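Local coordinates for mutual gliding-motility protein MglA (Myxococcus xanthus DK 1622, PDB 6HJO) that acts as a small GTPase switch that coordinates social and adventurous gliding motility and sets the direction and speed of cell movement, at residues Leu55-Leu60 against Phe74-Val79; Ser105-Met110 against Asn147-Glu152. All coordinates share one frame; numbering follows the deposited sequence.

Interaction 1: residues Leu55-Leu60 against Phe74-Val79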
loop_
_atom_site.group_PDB
_atom_site.type_symbol
_atom_site.label_atom_id
_atom_site.label_comp_id
_atom_site.label_asym_id
_atom_site.label_seq_id
_atom_site.Cartn_x
_atom_site.Cartn_y
_atom_site.Cartn_z
ATOM N N LEU A 55 8.301 0.638 0.750
ATOM C CA LEU A 55 8.624 0.247 -0.616
ATOM C C LEU A 55 8.823 -1.244 -0.586
ATOM O O LEU A 55 9.553 -1.754 0.269
ATOM C CB LEU A 55 9.880 0.946 -1.136
ATOM C CG LEU A 55 10.271 0.667 -2.616
ATOM C CD1 LEU A 55 9.220 1.246 -3.627
ATOM C CD2 LEU A 55 11.692 1.203 -2.904
ATOM N N PHE A 56 8.142 -1.959 -1.490
ATOM C CA PHE A 56 8.233 -3.418 -1.507
ATOM C C PHE A 56 7.853 -4.035 -2.834
ATOM O O PHE A 56 7.144 -3.415 -3.636
ATOM C CB PHE A 56 7.386 -4.036 -0.370
ATOM C CG PHE A 56 5.892 -3.838 -0.480
ATOM C CD1 PHE A 56 5.287 -2.692 0.025
ATOM C CD2 PHE A 56 5.091 -4.805 -1.071
ATOM C CE1 PHE A 56 3.904 -2.508 -0.075
ATOM C CE2 PHE A 56 3.696 -4.628 -1.167
ATOM C CZ PHE A 56 3.115 -3.479 -0.669
ATOM N N PHE A 57 8.287 -5.294 -3.031
ATOM C CA PHE A 57 7.921 -6.131 -4.176
ATOM C C PHE A 57 8.245 -7.580 -3.834
ATOM O O PHE A 57 8.964 -7.846 -2.863
ATOM C CB PHE A 57 8.622 -5.689 -5.482
ATOM C CG PHE A 57 10.102 -5.988 -5.568
ATOM C CD1 PHE A 57 11.039 -5.139 -4.976
ATOM C CD2 PHE A 57 10.566 -7.095 -6.275
ATOM C CE1 PHE A 57 12.409 -5.401 -5.080
ATOM C CE2 PHE A 57 11.935 -7.360 -6.370
ATOM C CZ PHE A 57 12.843 -6.515 -5.772
ATOM N N ASP A 58 7.733 -8.507 -4.648
ATOM C CA ASP A 58 8.031 -9.915 -4.484
ATOM C C ASP A 58 8.466 -10.510 -5.804
ATOM O O ASP A 58 8.157 -9.962 -6.866
ATOM C CB ASP A 58 6.858 -10.693 -3.856
ATOM C CG ASP A 58 5.621 -10.744 -4.714
ATOM O OD1 ASP A 58 5.632 -11.472 -5.722
ATOM O OD2 ASP A 58 4.647 -10.042 -4.385
ATOM N N PHE A 59 9.216 -11.622 -5.732
ATOM C CA PHE A 59 9.699 -12.343 -6.906
ATOM C C PHE A 59 9.941 -13.804 -6.594
ATOM O O PHE A 59 10.342 -14.147 -5.480
ATOM C CB PHE A 59 10.947 -11.672 -7.528
ATOM C CG PHE A 59 12.210 -11.736 -6.698
ATOM C CD1 PHE A 59 12.405 -10.875 -5.624
ATOM C CD2 PHE A 59 13.223 -12.636 -7.012
ATOM C CE1 PHE A 59 13.585 -10.930 -4.864
ATOM C CE2 PHE A 59 14.400 -12.694 -6.252
ATOM C CZ PHE A 59 14.579 -11.833 -5.191
ATOM N N LEU A 60 9.690 -14.657 -7.583
ATOM C CA LEU A 60 9.893 -16.095 -7.489
ATOM C C LEU A 60 11.042 -16.460 -8.442
ATOM O O LEU A 60 10.792 -16.634 -9.639
ATOM C CB LEU A 60 8.602 -16.828 -7.857
ATOM C CG LEU A 60 8.545 -18.323 -7.575
ATOM C CD1 LEU A 60 8.028 -18.584 -6.177
ATOM C CD2 LEU A 60 7.604 -19.015 -8.564
ATOM N N PHE A 74 10.392 -14.542 -2.621
ATOM C CA PHE A 74 11.040 -13.522 -1.815
ATOM C C PHE A 74 10.277 -12.204 -1.866
ATOM O O PHE A 74 9.893 -11.752 -2.945
ATOM C CB PHE A 74 12.513 -13.339 -2.255
ATOM C CG PHE A 74 13.358 -14.568 -2.002
ATOM C CD1 PHE A 74 13.966 -14.774 -0.769
ATOM C CD2 PHE A 74 13.520 -15.537 -2.985
ATOM C CE1 PHE A 74 14.714 -15.937 -0.514
ATOM C CE2 PHE A 74 14.288 -16.688 -2.739
ATOM C CZ PHE A 74 14.885 -16.874 -1.505
ATOM N N HIS A 75 10.061 -11.592 -0.684
ATOM C CA HIS A 75 9.382 -10.304 -0.530
ATOM C C HIS A 75 10.412 -9.344 0.063
ATOM O O HIS A 75 10.933 -9.609 1.146
ATOM C CB HIS A 75 8.152 -10.425 0.390
ATOM C CG HIS A 75 7.071 -11.339 -0.126
ATOM N ND1 HIS A 75 5.840 -10.843 -0.522
ATOM C CD2 HIS A 75 7.065 -12.687 -0.270
ATOM C CE1 HIS A 75 5.132 -11.899 -0.895
ATOM N NE2 HIS A 75 5.837 -13.025 -0.778
ATOM N N LEU A 76 10.778 -8.300 -0.684
ATOM C CA LEU A 76 11.802 -7.314 -0.258
ATOM C C LEU A 76 11.065 -6.067 0.215
ATOM O O LEU A 76 10.265 -5.524 -0.538
ATOM C CB LEU A 76 12.756 -7.000 -1.432
ATOM C CG LEU A 76 14.064 -7.792 -1.568
ATOM C CD1 LEU A 76 13.881 -9.307 -1.512
ATOM C CD2 LEU A 76 14.857 -7.350 -2.805
ATOM N N TYR A 77 11.270 -5.675 1.489
ATOM C CA TYR A 77 10.583 -4.549 2.156
ATOM C C TYR A 77 11.594 -3.541 2.719
ATOM O O TYR A 77 12.632 -3.949 3.220
ATOM C CB TYR A 77 9.753 -5.083 3.346
ATOM C CG TYR A 77 8.380 -5.575 2.952
ATOM C CD1 TYR A 77 8.205 -6.830 2.367
ATOM C CD2 TYR A 77 7.252 -4.783 3.150
ATOM C CE1 TYR A 77 6.936 -7.280 1.976
ATOM C CE2 TYR A 77 5.979 -5.229 2.775
ATOM C CZ TYR A 77 5.832 -6.471 2.173
ATOM O OH TYR A 77 4.591 -6.919 1.782
ATOM N N THR A 78 11.249 -2.230 2.685
ATOM C CA THR A 78 12.064 -1.159 3.271
ATOM C C THR A 78 11.204 0.035 3.633
ATOM O O THR A 78 10.154 0.228 3.019
ATOM C CB THR A 78 13.293 -0.784 2.394
ATOM O OG1 THR A 78 14.297 -0.200 3.222
ATOM C CG2 THR A 78 12.952 0.152 1.219
ATOM N N VAL A 79 11.634 0.814 4.641
ATOM C CA VAL A 79 11.019 2.087 5.009
ATOM C C VAL A 79 11.970 3.134 4.373
ATOM O O VAL A 79 13.032 3.376 4.917
ATOM C CB VAL A 79 10.841 2.303 6.540
ATOM C CG1 VAL A 79 10.433 3.747 6.841
ATOM C CG2 VAL A 79 9.822 1.323 7.120
#
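Six backbone hydrogen bonds tie Leu55, Phe57 and Phe59 to Thr78, Leu76 and Phe74, making an antiparallel ladder whose strand axes approach to 4.7 Å. The two strands form a beta hairpin, probably equivalent to the one between the switch regions of Arf-family GTPases. Each of these three pairs is joined in both directions; Leu76 N reaches Phe57 O at 2.9 Å, while the return bond from Phe57 N to Leu76 O is longer at 3.2 Å. Between them sit two non-hydrogen-bonded pairs, Phe56 with Tyr77 and Asp58 with His75, whose side chains lie flank to flank. The Phe56 and Tyr77 rings are almost parallel, 2° apart, but slid so far that they barely overlap. Over one face of the tyrosine ring sits Phe56 CB, 3.6 Å from the Tyr77 centroid in a CH-pi contact, and Lys14 makes a cation-pi contact with the same ring. Asp58 repeats the pattern: its CB lies over one face of the His75 imidazole, while its carboxylate turns to Arg73 in a salt bridge and His75 NE2 bonds to Asn12. On the other side of the sheet, Leu76 forks between two aromatics, CD2 touching Phe57 CZ and CD1 meeting the edge of Phe59 at 3.7 Å from CE1. With CG between the backbone N and carbonyl carbon (chi1 68°), Phe59 swings its ring over Phe74 CB. This face is largely apolar and packs on helices 25-35 and 176-191, Thr78 being the polar exception, its OG1 taken up by Tyr17 O; the partly exposed opposite face carries aromatic and ionisable groups suited to a position near solvent.

Interaction 2: residues Ser105-Met110 against Asn147-Glu152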
loop_
_atom_site.group_PDB
_atom_site.type_symbol
_atom_site.label_atom_id
_atom_site.label_comp_id
_atom_site.label_asym_id
_atom_site.label_seq_id
_atom_site.Cartn_x
_atom_site.Cartn_y
_atom_site.Cartn_z
ATOM N N SER A 105 28.424 4.792 4.015
ATOM C CA SER A 105 29.875 4.895 4.272
ATOM C C SER A 105 30.395 6.295 4.551
ATOM O O SER A 105 31.569 6.421 4.908
ATOM C CB SER A 105 30.669 4.265 3.135
ATOM O OG SER A 105 30.503 2.856 3.163
ATOM N N GLN A 106 29.569 7.348 4.370
ATOM C CA GLN A 106 30.015 8.731 4.607
ATOM C C GLN A 106 30.320 8.955 6.078
ATOM O O GLN A 106 29.566 8.498 6.945
ATOM C CB GLN A 106 28.958 9.736 4.139
ATOM C CG GLN A 106 28.732 9.742 2.636
ATOM C CD GLN A 106 27.617 10.680 2.256
ATOM O OE1 GLN A 106 27.853 11.802 1.830
ATOM N NE2 GLN A 106 26.376 10.244 2.418
ATOM N N ILE A 107 31.415 9.681 6.360
ATOM C CA ILE A 107 31.869 10.004 7.717
ATOM C C ILE A 107 30.741 10.652 8.555
ATOM O O ILE A 107 30.522 10.255 9.703
ATOM C CB ILE A 107 33.141 10.892 7.670
ATOM C CG1 ILE A 107 34.365 10.140 7.066
ATOM C CG2 ILE A 107 33.427 11.506 9.046
ATOM C CD1 ILE A 107 35.524 11.152 6.456
ATOM N N GLU A 108 30.008 11.603 7.950
ATOM C CA GLU A 108 28.900 12.333 8.563
ATOM C C GLU A 108 27.691 11.446 8.890
ATOM O O GLU A 108 26.814 11.893 9.629
ATOM C CB GLU A 108 28.453 13.504 7.656
ATOM C CG GLU A 108 29.554 14.502 7.299
ATOM C CD GLU A 108 30.385 14.187 6.062
ATOM O OE1 GLU A 108 30.244 13.076 5.496
ATOM O OE2 GLU A 108 31.190 15.062 5.662
ATOM N N ARG A 109 27.635 10.207 8.355
ATOM C CA ARG A 109 26.503 9.290 8.589
ATOM C C ARG A 109 26.857 8.089 9.491
ATOM O O ARG A 109 26.028 7.209 9.691
ATOM C CB ARG A 109 25.883 8.846 7.246
ATOM C CG ARG A 109 25.387 10.028 6.362
ATOM C CD ARG A 109 24.204 10.780 6.974
ATOM N NE ARG A 109 23.001 9.944 6.994
ATOM C CZ ARG A 109 21.973 10.098 7.823
ATOM N NH1 ARG A 109 21.988 11.062 8.738
ATOM N NH2 ARG A 109 20.923 9.294 7.742
ATOM N N MET A 110 28.066 8.080 10.067
ATOM C CA MET A 110 28.516 7.009 10.966
ATOM C C MET A 110 27.715 6.924 12.259
ATOM O O MET A 110 27.362 5.822 12.678
ATOM C CB MET A 110 30.031 7.114 11.255
ATOM C CG MET A 110 30.903 6.603 10.108
ATOM S SD MET A 110 30.487 4.936 9.482
ATOM C CE MET A 110 30.829 3.921 10.942
ATOM N N ASN A 147 34.282 11.108 0.742
ATOM C CA ASN A 147 34.108 11.250 2.201
ATOM C C ASN A 147 33.740 9.914 2.889
ATOM O O ASN A 147 33.227 9.933 4.008
ATOM C CB ASN A 147 33.089 12.360 2.538
ATOM C CG ASN A 147 31.692 12.133 1.976
ATOM O OD1 ASN A 147 31.511 11.627 0.868
ATOM N ND2 ASN A 147 30.669 12.524 2.722
ATOM N N ALA A 148 34.031 8.757 2.224
ATOM C CA ALA A 148 33.767 7.407 2.736
ATOM C C ALA A 148 34.804 6.950 3.743
ATOM O O ALA A 148 36.021 7.087 3.513
ATOM C CB ALA A 148 33.678 6.393 1.596
ATOM N N VAL A 149 34.336 6.376 4.854
ATOM C CA VAL A 149 35.247 5.827 5.856
ATOM C C VAL A 149 35.810 4.492 5.298
ATOM O O VAL A 149 35.211 3.912 4.392
ATOM C CB VAL A 149 34.665 5.749 7.305
ATOM C CG1 VAL A 149 33.607 6.804 7.545
ATOM C CG2 VAL A 149 34.094 4.384 7.629
ATOM N N THR A 150 36.975 4.053 5.773
ATOM C CA THR A 150 37.600 2.819 5.281
ATOM C C THR A 150 36.734 1.618 5.657
ATOM O O THR A 150 35.922 1.722 6.583
ATOM C CB THR A 150 39.026 2.669 5.824
ATOM O OG1 THR A 150 38.978 2.307 7.207
ATOM C CG2 THR A 150 39.918 3.926 5.597
ATOM N N VAL A 151 36.920 0.482 4.961
ATOM C CA VAL A 151 36.158 -0.754 5.246
ATOM C C VAL A 151 36.497 -1.247 6.657
ATOM O O VAL A 151 35.601 -1.685 7.383
ATOM C CB VAL A 151 36.355 -1.841 4.150
ATOM C CG1 VAL A 151 35.734 -3.184 4.555
ATOM C CG2 VAL A 151 35.769 -1.373 2.822
ATOM N N GLU A 152 37.784 -1.097 7.064
ATOM C CA GLU A 152 38.262 -1.497 8.393
ATOM C C GLU A 152 37.545 -0.707 9.510
ATOM O O GLU A 152 37.104 -1.319 10.483
ATOM C CB GLU A 152 39.792 -1.387 8.490
ATOM C CG GLU A 152 40.554 -2.370 7.605
ATOM C CD GLU A 152 40.465 -2.225 6.088
ATOM O OE1 GLU A 152 40.182 -1.107 5.585
ATOM O OE2 GLU A 152 40.674 -3.252 5.399
#
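Asn147 lays its side-chain amide against the CG of Gln106, with ND2 3.4 Å from that carbon and the two amide planes nearly perpendicular. That ND2 is gripped twice: it donates to Gln106 OE1 at 3.0 Å in a nearly straight bond and to Glu108 OE1 at 2.9 Å, meeting the carboxylate oxygen on its syn side. Both acceptors lie close to the plane of the Asn147 amide, so the pair fixes its rotation, and a short side chain with an NH2 at its tip suits the place. Asn147 CG takes the position between backbone N and carbonyl carbon (chi1 60°), which carries the amide over to the other loop. With an alanine here, Gln106 OE1 and the Glu108 carboxylate would probably be left without their shared donor, and the Glu108 end is likely to turn more freely. Next to the amide, the backbones bridge at Gln106 and Ala148: Ile107 N donates to Asn147 O, and Val149 N to Ser105 O at 2.8 Å. Branched Val149 packs beyond this bridge, its CG1 pressed tightly on Ile107 CG1 at 3.5 Å; Met110, bent at its second and third torsions, brings CG against Val149 CG1 at 3.7 Å. Ser105 OG bonds to Asn141 O. The arrangement joins the loop following strand 98-104 to the segment soon after Asn141-Asp144; those four residues match the NKxD motif, which in P-loop small GTPases recognises guanine, and are predicted to bind GTP here.

Interaction 1 closes before interaction 2 opens along the chain, and all four segments belong to the Arf-type GTPase fold. Their centres lie about 27 Å apart on opposite sides of the chain's centre, with nearest atoms about 10 Å apart. The central sheet connects them: strand 10-18 pairs with strand 71-78 of interaction 1 and with strand 98-104, which leads into the first loop of interaction 2. Strand 71-78 ends at Thr78 and runs on into Val79, both part of a predicted GTP site; the Thr78 side chain is about 5 Å from GDP and about 3 Å from that of Lys25, whereas the Gln106 side chain is about 7 Å from the GDP. The sheet thus places both contacts near the nucleotide from different sides of the fold.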